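Local coordinates for putative GAF sensor protein (Burkholderia vietnamiensis, PDB 5HL6) that probably reduces the R-sulfoxide of free L-methionine, as a GAF-domain member of the free methionine sulfoxide reductase family, at the interface of chains A and B. Coordinates in Å, arbitrary orientation; residue numbers count along the deposited sequence, not the author numbering. Chains: chain A/B, Putative GAF sensor protein.

Contact 1: the interface of chains A and B. Residues chain A 43, 46-47; chain B 74, 77, 81-82, 84.
The side chains of A:Asn47 and B:Phe77 cross at about a right angle, with amide and ring planes 59° apart, where helix 41-53 of one GAF domain meets the strand segments 72-75 and 77 of the other. OD1 of A:Asn47 faces the outer part of the ring, 3.5 Å from CE2 of B:Phe77 and as near to CZ. Because CG of A:Asn47 points away from its own carbonyl carbon (chi1 -81°), the amide reaches outward from the helix into chain B. Its ND2 turns toward two valines, 3.5 Å from CG2 of B:Val84 and 3.8 Å from CG1 of B:Val74; both side chains approach the amide at a slant. That same CG1 also packs against CB of A:Ala43, one helical turn earlier, while CB of A:Ala46 sits 3.7 Å from CE2 of B:Phe77. Water also joins the chains. Water 1 links the backbone O of A:Ala46 to O of B:Phe77 and lies over the centre of the phenylalanine ring, 3.8 Å above its plane. Water 2 is 2.9 Å from OD1 of A:Asn47 and connects it to the backbone N of B:Ala82, a poorly ordered residue.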
loop_
_atom_site.group_PDB
_atom_site.type_symbol
_atom_site.label_atom_id
_atom_site.label_comp_id
_atom_site.label_asym_id
_atom_site.label_seq_id
_atom_site.Cartn_x
_atom_site.Cartn_y
_atom_site.Cartn_z
ATOM N N ALA A 43 -4.942 2.087 -8.257
ATOM C CA ALA A 43 -4.466 0.789 -8.705
ATOM C C ALA A 43 -3.045 0.897 -9.244
ATOM O O ALA A 43 -2.168 0.102 -8.883
ATOM C CB ALA A 43 -5.409 0.226 -9.770
ATOM N N ALA A 46 -0.522 1.512 -6.426
ATOM C CA ALA A 46 -0.287 0.342 -5.581
ATOM C C ALA A 46 0.517 -0.733 -6.319
ATOM O O ALA A 46 1.446 -1.326 -5.749
ATOM C CB ALA A 46 -1.623 -0.210 -5.076
ATOM N N ASN A 47 0.202 -0.974 -7.596
ATOM C CA ASN A 47 0.928 -1.993 -8.356
ATOM C C ASN A 47 2.359 -1.564 -8.636
ATOM O O ASN A 47 3.278 -2.385 -8.580
ATOM C CB ASN A 47 0.207 -2.285 -9.664
ATOM C CG ASN A 47 -0.955 -3.226 -9.467
ATOM O OD1 ASN A 47 -0.887 -4.112 -8.622
ATOM N ND2 ASN A 47 -2.037 -3.024 -10.219
ATOM N N VAL B 74 -8.175 -2.992 -7.812
ATOM C CA VAL B 74 -7.297 -3.141 -6.656
ATOM C C VAL B 74 -6.992 -1.770 -6.062
ATOM O O VAL B 74 -6.805 -0.784 -6.789
ATOM C CB VAL B 74 -6.007 -3.889 -7.033
ATOM C CG1 VAL B 74 -5.069 -3.010 -7.887
ATOM C CG2 VAL B 74 -5.290 -4.372 -5.778
ATOM N N PHE B 77 -2.379 -2.247 -1.077
ATOM C CA PHE B 77 -2.150 -3.606 -0.593
ATOM C C PHE B 77 -0.674 -3.806 -0.267
ATOM O O PHE B 77 0.192 -3.093 -0.776
ATOM C CB PHE B 77 -2.610 -4.645 -1.624
ATOM C CG PHE B 77 -1.779 -4.659 -2.892
ATOM C CD1 PHE B 77 -0.616 -5.419 -2.972
ATOM C CD2 PHE B 77 -2.161 -3.914 -3.998
ATOM C CE1 PHE B 77 0.154 -5.441 -4.139
ATOM C CE2 PHE B 77 -1.390 -3.919 -5.159
ATOM C CZ PHE B 77 -0.231 -4.688 -5.227
ATOM N N PRO B 81 2.429 -7.837 -6.877
ATOM C CA PRO B 81 1.283 -7.517 -7.737
ATOM C C PRO B 81 0.372 -8.729 -7.888
ATOM O O PRO B 81 0.840 -9.861 -7.972
ATOM C CB PRO B 81 1.939 -7.132 -9.070
ATOM C CG PRO B 81 3.290 -6.646 -8.697
ATOM C CD PRO B 81 3.711 -7.434 -7.488
ATOM N N ALA B 82 -0.944 -8.491 -7.852
ATOM C CA ALA B 82 -1.921 -9.572 -7.949
ATOM C C ALA B 82 -2.911 -9.291 -9.075
ATOM O O ALA B 82 -2.512 -8.889 -10.169
ATOM C CB ALA B 82 -2.653 -9.761 -6.618
ATOM N N VAL B 84 -5.643 -6.937 -10.900
ATOM C CA VAL B 84 -5.926 -5.508 -10.990
ATOM C C VAL B 84 -7.425 -5.250 -11.040
ATOM O O VAL B 84 -7.952 -4.447 -10.268
ATOM C CB VAL B 84 -5.205 -4.892 -12.208
ATOM C CG1 VAL B 84 -5.355 -3.381 -12.207
ATOM C CG2 VAL B 84 -3.732 -5.285 -12.205
HETATM O O HOH W 1 1.219 -1.705 -3.095
HETATM O O HOH W 2 -2.406 -6.346 -7.641
#

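Contact 2: the interface of chains A and B. Residues chain A 42, 75-76; chain B 42, 75-76.
A:Ile42 and B:Ile42 reach toward each other tip to tip, pairing the same residue from the first turn of the two equivalent helices, 41-53 in chain A and 41-55 in chain B. These isoleucines hide the most surface in this apolar part of the GAF-domain pair, 48 Å² on A:Ile42 and 50 Å² on B:Ile42. The two isoleucine side chains adopt nearly the same conformation: CG1 points away from the carbonyl carbon, with chi1 of -61° in A:Ile42 and -69° in B:Ile42, which carries the ethyl branch toward the partner and leaves CG2 alongside it. Each terminal methyl therefore meets both branches of the opposing residue. CD1 of A:Ile42 lies 3.9 Å from CG2 of B:Ile42, and CD1 of B:Ile42 lies 4.0 Å from CG2 of A:Ile42, a near-exact exchange of roles under the two-fold. The prolines flank this pair, each approaching the isoleucine of the other chain at a slant through the ring carbon CD. B:Pro76 buries 15 Å² and A:Pro76 14 Å², and the glycine before each proline has no side chain, which may let CG2 of the opposing isoleucine approach its CA. On one side of the pair, CG2 of A:Ile42 touches CD of B:Pro76 at 4.0 Å and CA of B:Gly75 at 4.1 Å.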
loop_
_atom_site.group_PDB
_atom_site.type_symbol
_atom_site.label_atom_id
_atom_site.label_comp_id
_atom_site.label_asym_id
_atom_site.label_seq_id
_atom_site.Cartn_x
_atom_site.Cartn_y
_atom_site.Cartn_z
ATOM N N ILE A 42 -5.086 4.878 -8.308
ATOM C CA ILE A 42 -4.756 4.191 -7.060
ATOM C C ILE A 42 -4.251 2.789 -7.357
ATOM O O ILE A 42 -3.264 2.325 -6.772
ATOM C CB ILE A 42 -5.982 4.148 -6.129
ATOM C CG1 ILE A 42 -6.436 5.561 -5.774
ATOM C CG2 ILE A 42 -5.658 3.362 -4.868
ATOM C CD1 ILE A 42 -5.367 6.373 -5.070
ATOM N N GLY A 75 0.075 7.817 0.161
ATOM C CA GLY A 75 -0.760 7.051 -0.730
ATOM C C GLY A 75 -0.389 5.575 -0.639
ATOM O O GLY A 75 0.148 5.132 0.380
ATOM N N PRO A 76 -0.636 4.790 -1.687
ATOM C CA PRO A 76 -0.252 3.369 -1.627
ATOM C C PRO A 76 1.244 3.219 -1.381
ATOM O O PRO A 76 2.054 3.993 -1.900
ATOM C CB PRO A 76 -0.661 2.826 -3.003
ATOM C CG PRO A 76 -1.807 3.746 -3.417
ATOM C CD PRO A 76 -1.379 5.106 -2.919
ATOM N N ILE B 42 -7.717 7.034 1.251
ATOM C CA ILE B 42 -6.662 6.226 0.645
ATOM C C ILE B 42 -5.501 6.055 1.617
ATOM O O ILE B 42 -4.942 4.961 1.744
ATOM C CB ILE B 42 -6.231 6.855 -0.690
ATOM C CG1 ILE B 42 -7.363 6.720 -1.709
ATOM C CG2 ILE B 42 -4.937 6.206 -1.224
ATOM C CD1 ILE B 42 -7.710 5.274 -2.015
ATOM N N GLY B 75 -6.973 -1.703 -4.729
ATOM C CA GLY B 75 -6.591 -0.507 -3.996
ATOM C C GLY B 75 -5.248 -0.724 -3.328
ATOM O O GLY B 75 -4.448 -1.534 -3.799
ATOM N N PRO B 76 -4.959 -0.015 -2.227
ATOM C CA PRO B 76 -3.692 -0.256 -1.520
ATOM C C PRO B 76 -3.596 -1.698 -1.045
ATOM O O PRO B 76 -4.595 -2.299 -0.641
ATOM C CB PRO B 76 -3.745 0.718 -0.331
ATOM C CG PRO B 76 -4.739 1.772 -0.721
ATOM C CD PRO B 76 -5.769 1.028 -1.563
#

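Contact 3: the interface of chains A and B. Residues chain A 77, 79-81; chain B 46-47, 50-51.
CB of B:Ala50 fits among A:Phe77, A:Gly79 and A:Pro81, forming the tight part of this contact between GAF domains. The methyl lies 3.5 Å from CZ of A:Phe77, 3.6 Å from CD of A:Pro81 and 3.4 Å from the backbone O of A:Gly79, so an aromatic ring carbon, a pyrrolidine ring and a carbonyl all converge on it. A:Phe77 is directed here by a chi1 of 68°, which sets CG between its backbone N and carbonyl carbon and extends the ring toward the helix of chain B. At the neighbouring ring carbon, CE2 of A:Phe77 meets CB of B:Ala46 at 3.7 Å; both alanine methyls lie off the ring plane, on the same side. The side chain of B:Asn47 crosses that of A:Phe77 at about a right angle, its amide plane turned 66° from the ring, with OD1 3.4 Å from CE2 of A:Phe77. Packing is looser toward B:Leu51, which hides 14 Å² and meets A:Pro81 largely through its backbone, CG of the proline lying 3.9 Å from CA of the leucine. The hydrated part adjoins the methyls: on their side of the ring, water 3 sits over the centre of A:Phe77 and bridges its backbone O to O of B:Ala46, 2.8 Å from each. In the fold, the segment 77-81 of chain A follows strand 72-75 and runs beside helix 41-55 of chain B, meeting successive turns of it.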
loop_
_atom_site.group_PDB
_atom_site.type_symbol
_atom_site.label_atom_id
_atom_site.label_comp_id
_atom_site.label_asym_id
_atom_site.label_seq_id
_atom_site.Cartn_x
_atom_site.Cartn_y
_atom_site.Cartn_z
ATOM N N PHE A 77 1.606 2.221 -0.574
ATOM C CA PHE A 77 3.014 1.961 -0.281
ATOM C C PHE A 77 3.183 0.509 0.154
ATOM O O PHE A 77 2.225 -0.142 0.584
ATOM C CB PHE A 77 3.550 2.902 0.810
ATOM C CG PHE A 77 2.959 2.651 2.195
ATOM C CD1 PHE A 77 3.576 1.787 3.086
ATOM C CD2 PHE A 77 1.803 3.305 2.604
ATOM C CE1 PHE A 77 3.047 1.566 4.358
ATOM C CE2 PHE A 77 1.267 3.088 3.873
ATOM C CZ PHE A 77 1.880 2.210 4.745
ATOM N N GLY A 79 5.548 -1.730 2.941
ATOM C CA GLY A 79 6.372 -1.597 4.128
ATOM C C GLY A 79 5.522 -1.449 5.377
ATOM O O GLY A 79 4.305 -1.665 5.365
ATOM N N LYS A 80 6.166 -1.083 6.485
ATOM C CA LYS A 80 5.430 -0.864 7.719
ATOM C C LYS A 80 4.801 0.527 7.711
ATOM O O LYS A 80 5.266 1.419 6.995
ATOM C CB LYS A 80 6.358 -1.030 8.920
ATOM N N PRO A 81 3.726 0.731 8.477
ATOM C CA PRO A 81 3.159 2.081 8.607
ATOM C C PRO A 81 4.249 3.100 8.925
ATOM O O PRO A 81 5.166 2.831 9.700
ATOM C CB PRO A 81 2.162 1.931 9.766
ATOM C CG PRO A 81 1.741 0.494 9.718
ATOM C CD PRO A 81 2.964 -0.272 9.250
ATOM N N ALA B 46 -4.187 2.490 2.919
ATOM C CA ALA B 46 -2.789 2.078 2.822
ATOM C C ALA B 46 -2.221 1.720 4.194
ATOM O O ALA B 46 -1.552 0.686 4.355
ATOM C CB ALA B 46 -1.972 3.172 2.142
ATOM N N ASN B 47 -2.495 2.550 5.204
ATOM C CA ASN B 47 -1.962 2.296 6.540
ATOM C C ASN B 47 -2.592 1.062 7.168
ATOM O O ASN B 47 -1.908 0.285 7.847
ATOM C CB ASN B 47 -2.170 3.531 7.437
ATOM C CG ASN B 47 -1.075 4.558 7.235
ATOM O OD1 ASN B 47 0.036 4.202 6.850
ATOM N ND2 ASN B 47 -1.374 5.833 7.494
ATOM N N ALA B 50 -1.018 -1.999 5.712
ATOM C CA ALA B 50 0.324 -2.181 6.261
ATOM C C ALA B 50 0.273 -2.690 7.695
ATOM O O ALA B 50 1.061 -3.559 8.085
ATOM C CB ALA B 50 1.098 -0.860 6.201
ATOM N N LEU B 51 -0.645 -2.155 8.500
ATOM C CA LEU B 51 -0.714 -2.544 9.902
ATOM C C LEU B 51 -1.080 -4.019 10.047
ATOM O O LEU B 51 -0.424 -4.768 10.783
ATOM C CB LEU B 51 -1.728 -1.657 10.632
ATOM C CG LEU B 51 -2.093 -2.129 12.035
ATOM C CD1 LEU B 51 -0.888 -2.010 12.962
ATOM C CD2 LEU B 51 -3.272 -1.313 12.561
HETATM O O HOH W 3 -0.188 -0.013 2.031
#

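Contact 2 lies between the others, with C-alpha centres about 9 Å from contact 1 and about 10 Å from contact 3, while contacts 1 and 3 are about 14 Å apart. The helix starting at residue 41 and the segment running on from strand 72-75 supply residues in all three. Contacts 1 and 3 are partly related by exchange of the chains, through the twin positions 46, 47, 77 and 81, whereas contact 2 brings residue 42 of both chains together near the two-fold. The contacts thus form one continuous, symmetric interface, consistent with a dimer, although the structure alone does not establish the state in solution.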